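Local coordinates for putative periplasmic protein (Salmonella enterica subsp. enterica serovar Typhimurium, PDB 4J32) that is the periplasmic immunity protein Tai4, which binds and probably inhibits the peptidoglycan-hydrolysing type VI effector Tae4, at residues His55-Ile60 against Arg89-Leu94. Residues are numbered along the deposited sequence; the frame is centred on the assembly and turned at random. Where two conformers were deposited one is given.
Sequences HEIDEI and RELNEL
Glu90, whose OE1 in the conformer described forms a salt bridge with Lys63 NZ, also crosses Ile60 with its CG and carboxylate, Ile60 lying three residues before that lysine in the same helix. Such double use of a glutamate is instructive. With CG anti to the backbone N (chi1 177°) and the chain extended beyond it, CG reaches Ile60 CD1 at 3.7 Å. The carboxylate carbon CD of Glu90 lies 3.9 Å from Ile60 CG1. The segments 55-60 and 89-94 run nearly antiparallel, at 169°, with their axes 10.1 Å apart at closest approach, and no hydrogen bond joins them. Apolar tips do the joining instead. Ile60 sends CD1 against the backbone of the other helix, 3.8 Å from Leu91 CA, and the same methyl meets Leu94 CD2. That leucine branch is shared, for it also touches Ile57 CG1 at 3.8 Å and Glu56 CG, so three residues of 55-60 meet one methyl group. Glu56 contributes its methylene carbons, while a bend at chi2 turns its carboxylate off the methyl. Deeper in, Ile57 CG2 meets Leu91 CD1 at 3.9 Å, and Phe85 of helix 78-86 packs on Ile57, Ile60 and Leu91, with Trp17 of helix 10-26 also against Ile57. The chemistry is thus graded from a hydrocarbon seam, buried at Ile57, Ile60 and Leu91, to an acidic margin, where Glu56 OE2 and, in this conformer, Glu90 OE2 stand 4.8 Å apart; their likely mutual repulsion leaves cohesion to the isoleucine and leucine methyls.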
# COMPACT_ATOMS: atom_id res chain seq x y z
N HIS B 55 -0.79 -4.73 -18.30
CA HIS B 55 -0.07 -6.01 -18.35
C HIS B 55 1.44 -5.78 -18.26
O HIS B 55 2.15 -6.55 -17.60
CB HIS B 55 -0.36 -6.81 -19.64
CG HIS B 55 -1.79 -7.19 -19.83
ND1 HIS B 55 -2.25 -7.78 -20.99
CD2 HIS B 55 -2.88 -7.05 -19.03
CE1 HIS B 55 -3.55 -8.00 -20.89
NE2 HIS B 55 -3.96 -7.56 -19.72
N GLU B 56 1.94 -4.73 -18.93
CA GLU B 56 3.38 -4.44 -18.86
C GLU B 56 3.79 -3.87 -17.49
O GLU B 56 4.87 -4.19 -16.98
CB GLU B 56 3.78 -3.46 -19.97
CG GLU B 56 5.31 -3.39 -20.20
CD GLU B 56 5.99 -4.71 -20.58
OE1 GLU B 56 5.32 -5.72 -20.93
OE2 GLU B 56 7.25 -4.73 -20.57
N ILE B 57 2.97 -3.01 -16.92
CA ILE B 57 3.18 -2.54 -15.53
C ILE B 57 3.28 -3.75 -14.59
O ILE B 57 4.18 -3.83 -13.75
CB ILE B 57 2.09 -1.56 -15.08
CG1 ILE B 57 2.20 -0.28 -15.91
CG2 ILE B 57 2.26 -1.23 -13.57
CD1 ILE B 57 1.03 0.75 -15.73
N ASP B 58 2.36 -4.70 -14.74
CA ASP B 58 2.44 -5.98 -14.01
C ASP B 58 3.75 -6.74 -14.21
O ASP B 58 4.29 -7.27 -13.24
CB ASP B 58 1.25 -6.89 -14.36
CG ASP B 58 1.35 -8.27 -13.73
OD1 ASP B 58 1.09 -8.40 -12.51
OD2 ASP B 58 1.67 -9.24 -14.46
N GLU B 59 4.25 -6.80 -15.45
CA GLU B 59 5.54 -7.46 -15.71
C GLU B 59 6.66 -6.86 -14.86
O GLU B 59 7.53 -7.58 -14.33
CB GLU B 59 5.93 -7.40 -17.20
CG GLU B 59 5.08 -8.28 -18.11
CD GLU B 59 5.26 -9.76 -17.82
OE1 GLU B 59 4.29 -10.51 -18.01
OE2 GLU B 59 6.37 -10.17 -17.44
N ILE B 60 6.64 -5.53 -14.73
CA ILE B 60 7.67 -4.85 -13.92
C ILE B 60 7.41 -5.07 -12.44
O ILE B 60 8.35 -5.33 -11.68
CB ILE B 60 7.78 -3.33 -14.26
CG1 ILE B 60 8.00 -3.16 -15.77
CG2 ILE B 60 8.91 -2.66 -13.44
CD1 ILE B 60 7.86 -1.68 -16.26
N ARG B 89 12.78 3.15 -12.55
CA ARG B 89 13.01 3.98 -13.73
C ARG B 89 12.30 3.41 -14.97
O ARG B 89 11.71 4.18 -15.74
CB ARG B 89 14.51 4.11 -14.00
CG ARG B 89 14.85 5.13 -15.07
CD ARG B 89 16.35 5.17 -15.43
NE ARG B 89 16.70 4.21 -16.48
CZ ARG B 89 16.29 4.28 -17.75
NH1 ARG B 89 15.50 5.26 -18.18
NH2 ARG B 89 16.67 3.34 -18.61
N GLU B 90 12.33 2.09 -15.15
CA GLU B 90 11.67 1.42 -16.28
C GLU B 90 10.16 1.70 -16.30
O GLU B 90 9.56 1.96 -17.35
CB GLU B 90 11.96 -0.09 -16.25
CG GLU B 90 11.27 -0.91 -17.35
CD GLU B 90 11.50 -2.43 -17.25
OE1 GLU B 90 12.07 -2.93 -16.25
OE2 GLU B 90 11.09 -3.12 -18.20
N LEU B 91 9.55 1.63 -15.12
CA LEU B 91 8.13 1.91 -14.95
C LEU B 91 7.82 3.35 -15.34
O LEU B 91 6.87 3.63 -16.08
CB LEU B 91 7.71 1.67 -13.49
CG LEU B 91 6.29 2.12 -13.12
CD1 LEU B 91 5.22 1.30 -13.87
CD2 LEU B 91 6.03 2.10 -11.57
N ASN B 92 8.62 4.29 -14.83
CA ASN B 92 8.31 5.65 -15.10
C ASN B 92 8.54 5.99 -16.61
O ASN B 92 7.75 6.74 -17.19
CB ASN B 92 8.94 6.54 -14.01
CG ASN B 92 8.19 6.40 -12.65
OD1 ASN B 92 7.13 7.00 -12.47
ND2 ASN B 92 8.72 5.58 -11.71
N GLU B 93 9.55 5.38 -17.25
CA GLU B 93 9.78 5.54 -18.69
C GLU B 93 8.67 4.92 -19.53
O GLU B 93 8.24 5.51 -20.51
CB GLU B 93 11.15 4.99 -19.10
CG GLU B 93 12.31 5.76 -18.49
CD GLU B 93 12.23 7.27 -18.72
OE1 GLU B 93 12.04 7.72 -19.88
OE2 GLU B 93 12.35 8.03 -17.73
N LEU B 94 8.19 3.75 -19.12
CA LEU B 94 7.05 3.09 -19.77
C LEU B 94 5.83 4.02 -19.83
O LEU B 94 5.16 4.15 -20.87
CB LEU B 94 6.67 1.82 -19.01
CG LEU B 94 5.42 1.04 -19.45
CD1 LEU B 94 5.63 0.41 -20.86
CD2 LEU B 94 5.06 -0.04 -18.43